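Local coordinates for methionine gamma-lyase (Trichomonas vaginalis, PDB 1E5E), which belongs to the Cys/Met metabolism family of PLP-dependent enzymes and is built as an assembly of four chains, at residues D328-I333 with A386-G391; V337-C342 with M371-V376. All coordinates share one frame; numbering follows the deposited sequence.

Interaction 1 (D328-I333 with A386-G391); sequences DNLKLI and ADFKQG
D387, on the C-terminal helix 381-396, reaches into the loop D328-I333 and gathers three successive backbone N-H groups of that loop onto one carboxylate. The loop joins helix 319-328 to the edge strand 334-335 of the five-stranded mixed sheet, so the contact ties a helix-to-strand connection to the last helix of this fold-type I PLP-dependent chain. From CB outward the aspartate is met at nearly every atom. D387 CB lies 4.1 Å from L332 CB, and CG is anti to the backbone N (chi1 -166°), which carries the carboxylate across to the loop. D387 OD1 offers its syn lone pair to K331 N at 2.8 Å. It also accepts Q390 NE2, one helical turn further on, which comes nearly in line with the C-O bond. OD2 takes L332 N from above the carboxylate plane, 57° out of it, and I333 N nearly end-on; both donors stand on the same face. With two donors on each oxygen, the carboxylate is fixed in rotation, and the buried charge is probably stabilised by these N-H dipoles. The second proton of Q390 NE2 extends the network to N329 O at 2.7 Å in an almost straight bond (177°), with N329 O in the amide plane of Q390, while the aliphatic part of K331 crosses the glutamine obliquely, its CE nearest Q390 OE1. Beneath the polar row, L330 turns CD2 toward the backbone O of D387 and obliquely toward the F388 ring. That ring also packs on V274 and Y277 of helix 260-279, and L332 meets H14 of a third subunit. I333 adds an apolar contact, placing I333 CD1 over one face of the F388 ring, a tight 3.2 Å from F388 CE2.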
ATOM      1  N   ASP A 328      17.756 -24.932 -15.711  1.00 25.07           N
ATOM      2  CA  ASP A 328      17.997 -23.849 -16.643  1.00 26.00           C
ATOM      3  C   ASP A 328      17.122 -23.958 -17.874  1.00 26.33           C
ATOM      4  O   ASP A 328      17.112 -22.945 -18.565  1.00 27.30           O
ATOM      5  CB  ASP A 328      19.472 -23.811 -17.098  1.00 24.54           C
ATOM      6  CG  ASP A 328      20.351 -23.510 -15.899  1.00 25.65           C
ATOM      7  OD1 ASP A 328      19.874 -23.195 -14.786  1.00 24.58           O
ATOM      8  OD2 ASP A 328      21.594 -23.608 -16.019  1.00 26.62           O
ATOM      9  N   ASN A 329      16.446 -25.044 -18.206  1.00 27.61           N
ATOM     10  CA  ASN A 329      15.683 -25.060 -19.461  1.00 28.76           C
ATOM     11  C   ASN A 329      14.168 -25.067 -19.297  1.00 26.94           C
ATOM     12  O   ASN A 329      13.364 -25.327 -20.200  1.00 24.99           O
ATOM     13  CB  ASN A 329      16.206 -26.280 -20.251  1.00 32.71           C
ATOM     14  CG  ASN A 329      17.611 -25.992 -20.777  1.00 36.83           C
ATOM     15  OD1 ASN A 329      17.810 -25.038 -21.554  1.00 39.65           O
ATOM     16  ND2 ASN A 329      18.630 -26.659 -20.248  1.00 37.55           N
ATOM     17  N   LEU A 330      13.744 -24.920 -18.044  1.00 25.32           N
ATOM     18  CA  LEU A 330      12.319 -24.863 -17.727  1.00 25.06           C
ATOM     19  C   LEU A 330      11.783 -23.500 -18.186  1.00 24.47           C
ATOM     20  O   LEU A 330      12.467 -22.502 -17.981  1.00 23.67           O
ATOM     21  CB  LEU A 330      12.069 -25.089 -16.241  1.00 22.37           C
ATOM     22  CG  LEU A 330      12.291 -26.560 -15.812  1.00 21.39           C
ATOM     23  CD1 LEU A 330      12.258 -26.673 -14.280  1.00 19.98           C
ATOM     24  CD2 LEU A 330      11.204 -27.437 -16.399  1.00 19.66           C
ATOM     25  N   LYS A 331      10.638 -23.515 -18.847  1.00 23.46           N
ATOM     26  CA  LYS A 331      10.058 -22.281 -19.334  1.00 25.57           C
ATOM     27  C   LYS A 331       8.835 -21.797 -18.556  1.00 23.27           C
ATOM     28  O   LYS A 331       8.463 -20.635 -18.693  1.00 23.53           O
ATOM     29  CB  LYS A 331       9.725 -22.399 -20.836  1.00 26.60           C
ATOM     30  CG  LYS A 331      10.982 -22.671 -21.691  1.00 31.04           C
ATOM     31  CD  LYS A 331      10.542 -23.248 -23.038  1.00 33.99           C
ATOM     32  CE  LYS A 331      11.706 -23.933 -23.766  1.00 36.73           C
ATOM     33  NZ  LYS A 331      12.350 -23.086 -24.803  1.00 37.91           N
ATOM     34  N   LEU A 332       8.123 -22.626 -17.824  1.00 21.57           N
ATOM     35  CA  LEU A 332       6.898 -22.185 -17.164  1.00 20.25           C
ATOM     36  C   LEU A 332       7.140 -22.133 -15.663  1.00 20.36           C
ATOM     37  O   LEU A 332       6.797 -21.152 -14.987  1.00 19.28           O
ATOM     38  CB  LEU A 332       5.775 -23.116 -17.582  1.00 20.90           C
ATOM     39  CG  LEU A 332       4.428 -22.918 -16.857  1.00 21.64           C
ATOM     40  CD1 LEU A 332       3.939 -21.492 -17.065  1.00 21.45           C
ATOM     41  CD2 LEU A 332       3.465 -23.982 -17.346  1.00 20.66           C
ATOM     42  N   ILE A 333       7.786 -23.177 -15.151  1.00 17.65           N
ATOM     43  CA  ILE A 333       8.141 -23.262 -13.737  1.00 18.45           C
ATOM     44  C   ILE A 333       9.248 -22.230 -13.477  1.00 19.43           C
ATOM     45  O   ILE A 333      10.083 -22.032 -14.371  1.00 19.88           O
ATOM     46  CB  ILE A 333       8.532 -24.684 -13.348  1.00 19.26           C
ATOM     47  CG1 ILE A 333       7.264 -25.534 -13.603  1.00 21.90           C
ATOM     48  CG2 ILE A 333       8.896 -24.757 -11.865  1.00 18.30           C
ATOM     49  CD1 ILE A 333       7.536 -26.974 -13.901  1.00 24.85           C
ATOM     50  N   ALA A 386       4.002 -30.696 -19.453  1.00 19.08           N
ATOM     51  CA  ALA A 386       4.729 -30.425 -20.699  1.00 21.73           C
ATOM     52  C   ALA A 386       6.007 -29.630 -20.480  1.00 22.79           C
ATOM     53  O   ALA A 386       6.958 -29.821 -21.259  1.00 21.88           O
ATOM     54  CB  ALA A 386       3.849 -29.721 -21.751  1.00 20.19           C
ATOM     55  N   ASP A 387       6.089 -28.748 -19.460  1.00 22.41           N
ATOM     56  CA  ASP A 387       7.350 -28.032 -19.258  1.00 21.69           C
ATOM     57  C   ASP A 387       8.398 -29.027 -18.760  1.00 22.91           C
ATOM     58  O   ASP A 387       9.597 -28.939 -19.102  1.00 21.85           O
ATOM     59  CB  ASP A 387       7.134 -26.893 -18.253  1.00 22.71           C
ATOM     60  CG  ASP A 387       8.245 -25.884 -18.197  1.00 23.23           C
ATOM     61  OD1 ASP A 387       8.980 -25.731 -19.203  1.00 23.48           O
ATOM     62  OD2 ASP A 387       8.420 -25.235 -17.129  1.00 23.15           O
ATOM     63  N   PHE A 388       7.973 -29.945 -17.860  1.00 21.91           N
ATOM     64  CA  PHE A 388       8.978 -30.939 -17.437  1.00 24.43           C
ATOM     65  C   PHE A 388       9.343 -31.886 -18.583  1.00 24.75           C
ATOM     66  O   PHE A 388      10.522 -32.230 -18.734  1.00 25.58           O
ATOM     67  CB  PHE A 388       8.511 -31.726 -16.245  1.00 23.94           C
ATOM     68  CG  PHE A 388       8.661 -31.032 -14.924  1.00 24.62           C
ATOM     69  CD1 PHE A 388       9.915 -30.792 -14.402  1.00 24.75           C
ATOM     70  CD2 PHE A 388       7.547 -30.656 -14.204  1.00 23.65           C
ATOM     71  CE1 PHE A 388      10.065 -30.186 -13.167  1.00 24.23           C
ATOM     72  CE2 PHE A 388       7.720 -30.056 -12.972  1.00 26.19           C
ATOM     73  CZ  PHE A 388       8.964 -29.807 -12.446  1.00 24.19           C
ATOM     74  N   LYS A 389       8.375 -32.293 -19.392  1.00 25.59           N
ATOM     75  CA  LYS A 389       8.687 -33.169 -20.521  1.00 27.76           C
ATOM     76  C   LYS A 389       9.762 -32.573 -21.440  1.00 27.60           C
ATOM     77  O   LYS A 389      10.703 -33.304 -21.763  1.00 24.65           O
ATOM     78  CB  LYS A 389       7.471 -33.490 -21.357  1.00 29.41           C
ATOM     79  CG  LYS A 389       7.787 -34.208 -22.674  1.00 32.86           C
ATOM     80  CD  LYS A 389       6.548 -35.001 -23.077  1.00 35.13           C
ATOM     81  CE  LYS A 389       6.574 -35.352 -24.561  1.00 37.34           C
ATOM     82  NZ  LYS A 389       7.793 -36.122 -24.898  1.00 38.18           N
ATOM     83  N   GLN A 390       9.628 -31.331 -21.874  1.00 26.54           N
ATOM     84  CA  GLN A 390      10.617 -30.783 -22.779  1.00 29.43           C
ATOM     85  C   GLN A 390      11.952 -30.681 -22.039  1.00 30.87           C
ATOM     86  O   GLN A 390      12.991 -30.997 -22.625  1.00 31.61           O
ATOM     87  CB  GLN A 390      10.258 -29.444 -23.413  1.00 28.61           C
ATOM     88  CG  GLN A 390       9.969 -28.259 -22.512  1.00 29.29           C
ATOM     89  CD  GLN A 390      11.175 -27.440 -22.135  1.00 30.33           C
ATOM     90  OE1 GLN A 390      12.172 -27.527 -22.866  1.00 29.67           O
ATOM     91  NE2 GLN A 390      11.149 -26.697 -21.026  1.00 29.10           N
ATOM     92  N   GLY A 391      11.935 -30.216 -20.807  1.00 30.71           N
ATOM     93  CA  GLY A 391      13.162 -30.038 -20.037  1.00 31.26           C
ATOM     94  C   GLY A 391      13.861 -31.398 -19.863  1.00 32.93           C
ATOM     95  O   GLY A 391      15.081 -31.471 -20.009  1.00 31.36           O
TER

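Interaction 2 (V337-C342 with M371-V376). With PPJ (N-(hydroxy{3-hydroxy-2-methyl-5-[(phosphonooxy)methyl]pyridin-4-yl}methyl)norvaline), chain C.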
ATOM      1  N   VAL A 337      13.995 -19.291  -4.974  1.00 16.92           N
ATOM      2  CA  VAL A 337      13.694 -20.005  -3.735  1.00 17.20           C
ATOM      3  C   VAL A 337      12.306 -19.530  -3.273  1.00 19.04           C
ATOM      4  O   VAL A 337      11.653 -18.757  -3.973  1.00 19.01           O
ATOM      5  CB  VAL A 337      14.774 -19.821  -2.676  1.00 19.17           C
ATOM      6  CG1 VAL A 337      16.130 -20.290  -3.245  1.00 17.27           C
ATOM      7  CG2 VAL A 337      14.901 -18.344  -2.264  1.00 15.13           C
ATOM      8  N   SER A 338      11.866 -19.962  -2.101  1.00 18.26           N
ATOM      9  CA  SER A 338      10.537 -19.741  -1.610  1.00 18.73           C
ATOM     10  C   SER A 338       9.609 -20.832  -2.160  1.00 17.68           C
ATOM     11  O   SER A 338      10.053 -21.673  -2.945  1.00 18.19           O
ATOM     12  CB  SER A 338       9.916 -18.352  -1.919  1.00 18.98           C
ATOM     13  OG  SER A 338       8.959 -18.146  -0.871  1.00 19.27           O
ATOM     14  N   LEU A 339       8.321 -20.752  -1.834  1.00 16.43           N
ATOM     15  CA  LEU A 339       7.379 -21.792  -2.231  1.00 16.75           C
ATOM     16  C   LEU A 339       5.989 -21.355  -1.829  1.00 17.14           C
ATOM     17  O   LEU A 339       5.846 -20.323  -1.163  1.00 18.11           O
ATOM     18  CB  LEU A 339       7.741 -23.102  -1.429  1.00 16.74           C
ATOM     19  CG  LEU A 339       7.790 -22.994   0.105  1.00 18.61           C
ATOM     20  CD1 LEU A 339       6.715 -23.819   0.833  1.00 18.16           C
ATOM     21  CD2 LEU A 339       9.151 -23.411   0.650  1.00 17.87           C
ATOM     22  N   GLY A 340       4.968 -22.159  -2.130  1.00 17.32           N
ATOM     23  CA  GLY A 340       3.620 -21.868  -1.693  1.00 16.73           C
ATOM     24  C   GLY A 340       2.932 -20.769  -2.505  1.00 18.89           C
ATOM     25  O   GLY A 340       1.853 -20.371  -2.031  1.00 18.81           O
ATOM     26  N   GLY A 341       3.499 -20.306  -3.634  1.00 15.19           N
ATOM     27  CA  GLY A 341       2.763 -19.267  -4.343  1.00 17.19           C
ATOM     28  C   GLY A 341       1.825 -19.865  -5.384  1.00 18.32           C
ATOM     29  O   GLY A 341       1.755 -21.087  -5.568  1.00 19.01           O
ATOM     30  N   CYS A 342       1.066 -18.992  -6.045  1.00 16.59           N
ATOM     31  CA  CYS A 342       0.168 -19.383  -7.116  1.00 15.63           C
ATOM     32  C   CYS A 342       0.971 -19.880  -8.318  1.00 16.01           C
ATOM     33  O   CYS A 342       0.505 -20.701  -9.126  1.00 16.42           O
ATOM     34  CB  CYS A 342      -0.711 -18.188  -7.546  1.00 13.58           C
ATOM     35  SG  CYS A 342      -1.884 -17.736  -6.245  1.00 12.15           S
ATOM     36  N   MET A 371      19.311 -33.548  -5.774  1.00 22.72           N
ATOM     37  CA  MET A 371      17.971 -33.253  -5.308  1.00 21.86           C
ATOM     38  C   MET A 371      17.445 -31.895  -5.798  1.00 21.29           C
ATOM     39  O   MET A 371      18.162 -30.908  -5.827  1.00 19.82           O
ATOM     40  CB  MET A 371      18.007 -33.324  -3.800  1.00 21.49           C
ATOM     41  CG  MET A 371      16.649 -33.168  -3.116  1.00 22.21           C
ATOM     42  SD  MET A 371      16.827 -33.746  -1.428  1.00 23.02           S
ATOM     43  CE  MET A 371      16.664 -35.510  -1.532  1.00 20.91           C
ATOM     44  N   ILE A 372      16.215 -31.915  -6.280  1.00 18.95           N
ATOM     45  CA  ILE A 372      15.489 -30.741  -6.734  1.00 20.30           C
ATOM     46  C   ILE A 372      14.211 -30.574  -5.907  1.00 21.28           C
ATOM     47  O   ILE A 372      13.526 -31.591  -5.686  1.00 21.55           O
ATOM     48  CB  ILE A 372      15.102 -30.915  -8.218  1.00 19.47           C
ATOM     49  CG1 ILE A 372      16.381 -30.933  -9.047  1.00 19.90           C
ATOM     50  CG2 ILE A 372      14.194 -29.781  -8.710  1.00 19.70           C
ATOM     51  CD1 ILE A 372      16.283 -31.466 -10.457  1.00 20.07           C
ATOM     52  N   ARG A 373      13.873 -29.366  -5.464  1.00 20.15           N
ATOM     53  CA  ARG A 373      12.619 -29.171  -4.713  1.00 19.21           C
ATOM     54  C   ARG A 373      11.635 -28.341  -5.542  1.00 18.16           C
ATOM     55  O   ARG A 373      11.948 -27.268  -6.053  1.00 18.05           O
ATOM     56  CB  ARG A 373      12.888 -28.539  -3.346  1.00 20.09           C
ATOM     57  CG  ARG A 373      11.682 -28.445  -2.421  1.00 22.53           C
ATOM     58  CD  ARG A 373      11.924 -27.438  -1.273  1.00 22.74           C
ATOM     59  NE  ARG A 373      11.938 -26.064  -1.820  1.00 23.46           N
ATOM     60  CZ  ARG A 373      12.264 -24.980  -1.089  1.00 22.50           C
ATOM     61  NH1 ARG A 373      12.604 -25.097   0.188  1.00 20.28           N
ATOM     62  NH2 ARG A 373      12.255 -23.785  -1.662  1.00 20.35           N
ATOM     63  N   LEU A 374      10.368 -28.736  -5.595  1.00 16.48           N
ATOM     64  CA  LEU A 374       9.372 -28.104  -6.436  1.00 16.95           C
ATOM     65  C   LEU A 374       8.173 -27.738  -5.564  1.00 17.20           C
ATOM     66  O   LEU A 374       7.794 -28.625  -4.804  1.00 14.90           O
ATOM     67  CB  LEU A 374       8.908 -29.037  -7.551  1.00 16.04           C
ATOM     68  CG  LEU A 374       7.722 -28.674  -8.430  1.00 17.99           C
ATOM     69  CD1 LEU A 374       8.004 -27.476  -9.344  1.00 15.01           C
ATOM     70  CD2 LEU A 374       7.331 -29.910  -9.267  1.00 15.45           C
ATOM     71  N   SER A 375       7.582 -26.574  -5.810  1.00 13.83           N
ATOM     72  CA  SER A 375       6.405 -26.151  -5.108  1.00 16.13           C
ATOM     73  C   SER A 375       5.392 -25.871  -6.222  1.00 16.41           C
ATOM     74  O   SER A 375       5.750 -25.077  -7.073  1.00 15.47           O
ATOM     75  CB  SER A 375       6.589 -24.824  -4.322  1.00 18.27           C
ATOM     76  OG  SER A 375       5.405 -24.636  -3.528  1.00 18.07           O
ATOM     77  N   VAL A 376       4.363 -26.677  -6.334  1.00 16.56           N
ATOM     78  CA  VAL A 376       3.491 -26.586  -7.505  1.00 15.71           C
ATOM     79  C   VAL A 376       2.429 -25.516  -7.233  1.00 15.85           C
ATOM     80  O   VAL A 376       1.831 -25.558  -6.152  1.00 15.40           O
ATOM     81  CB  VAL A 376       2.804 -27.948  -7.724  1.00 14.98           C
ATOM     82  CG1 VAL A 376       1.736 -27.933  -8.799  1.00 15.23           C
ATOM     83  CG2 VAL A 376       3.874 -28.993  -8.063  1.00 15.07           C
TER
HETATM   84  N1  PPJ C 405      10.167 -22.450   7.988  1.00 20.73           N
HETATM   85  C2  PPJ C 405      10.118 -23.125   6.821  1.00 20.37           C
HETATM   86  C6  PPJ C 405      10.805 -21.249   8.075  1.00 21.63           C
HETATM   87  C2A PPJ C 405       9.891 -24.505   6.688  1.00 18.06           C
HETATM   88  C3  PPJ C 405      10.594 -22.431   5.689  1.00 20.07           C
HETATM   89  O3  PPJ C 405      10.666 -23.149   4.600  1.00 18.32           O
HETATM   90  C4  PPJ C 405      11.057 -21.113   5.737  1.00 20.86           C
HETATM   91  C4A PPJ C 405      11.523 -20.514   4.528  1.00 22.62           C
HETATM   92  C5  PPJ C 405      11.239 -20.494   6.973  1.00 21.06           C
HETATM   93  N   PPJ C 405      11.998 -21.216   3.482  1.00 21.88           N
HETATM   94  C5A PPJ C 405      11.540 -19.104   7.148  1.00 19.42           C
HETATM   95  OP4 PPJ C 405      10.492 -18.404   6.860  1.00 19.64           O
HETATM   96  P   PPJ C 405      10.849 -16.946   6.327  1.00 17.93           P
HETATM   97  OP1 PPJ C 405       9.437 -16.231   6.139  1.00 18.71           O
HETATM   98  OP2 PPJ C 405      11.628 -17.072   4.982  1.00 18.37           O
HETATM   99  OP3 PPJ C 405      11.729 -16.133   7.375  1.00 18.41           O
HETATM  100  CA  PPJ C 405      12.362 -20.676   2.285  1.00 22.87           C
HETATM  101  CB  PPJ C 405      13.184 -19.459   2.197  1.00 22.76           C
HETATM  102  C   PPJ C 405      12.773 -21.651   1.326  1.00 21.53           C
HETATM  103  CG  PPJ C 405      14.608 -19.427   2.619  1.00 24.27           C
HETATM  104  CD  PPJ C 405      15.448 -19.492   1.433  1.00 23.92           C
HETATM  105  O   PPJ C 405      12.824 -22.876   1.708  1.00 21.82           O
HETATM  106  OXT PPJ C 405      12.637 -21.442   0.043  1.00 23.08           O
HETATM  107  O   HOH W   1      11.559 -22.893  -4.693  1.00 19.71           O
HETATM  108  O   HOH W   2       2.817 -23.399  -4.553  1.00 23.47           O
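The guanidinium of R373 has L339 CD2 over one face, 3.6 Å above its plane, and at its edge the carboxylate of the bound N-(hydroxy{3-hydroxy-2-methyl-5-[(phosphonooxy)methyl]pyridin-4-yl}methyl)norvaline (PPJ). The two flat groups meet edge to edge in a bidentate pair of hydrogen bonds: R373 NH1 donates to PPJ O at 2.7 Å and R373 NH2 to PPJ OXT at 2.9 Å, both close to straight. The backbone N of S338 adds a more bent bond to OXT (144°), so that oxygen is gripped from both segments. Also in the guanidinium plane lies water 1, which accepts from R373 NH2 and donates to S338 O at 2.6 Å. The arginine leaves its strand with CG anti to the backbone N and then bends at chi3 (70°), which turns the planar group to the ligand; N158 holds NH1 as well. This is the carboxylate-binding arginine of a fold-type I PLP-dependent enzyme, set on strand 371-375 of the smaller sheet and facing the loop between strands 334-335 and 345-347. Around the ligand, V337 CG2 approaches PPJ CD, S338 OG bonds to K209, and V337 O bonds to T34 of a second subunit. Two residues further along the strand, S375 points to the same side as R373. S375 OG accepts G340 N at 2.9 Å in a nearly linear bond and touches L339 CB, pinning the loop where G340 adopts a positive phi (77°). Water 2 extends the join beyond the strand's end: it lies 3.0 Å from S375 OG and close to G341 O and V376 O.

How the interactions relate
Interactions 1 and 2 show how one small sheet can serve two purposes on its two sides. Strand 371-375 is followed, after a short connection, by helix 381-396, and the side chains along the strand alternate: R373 and S375 turn to the ligand loop, whereas L374 between them turns to the helix. There L374 meets interaction 1 directly, with L374 CD2 3.6 Å from F388 CZ and L374 CD1 3.8 Å from I333 CG2. The centres of the two contacts are about 14 Å apart. Interaction 2 binds the PPJ carboxylate itself, while the I333 side chain of interaction 1 remains about 13 Å from PPJ. I333 also leads into strand 334-335, beyond which the loop V337-C342 begins.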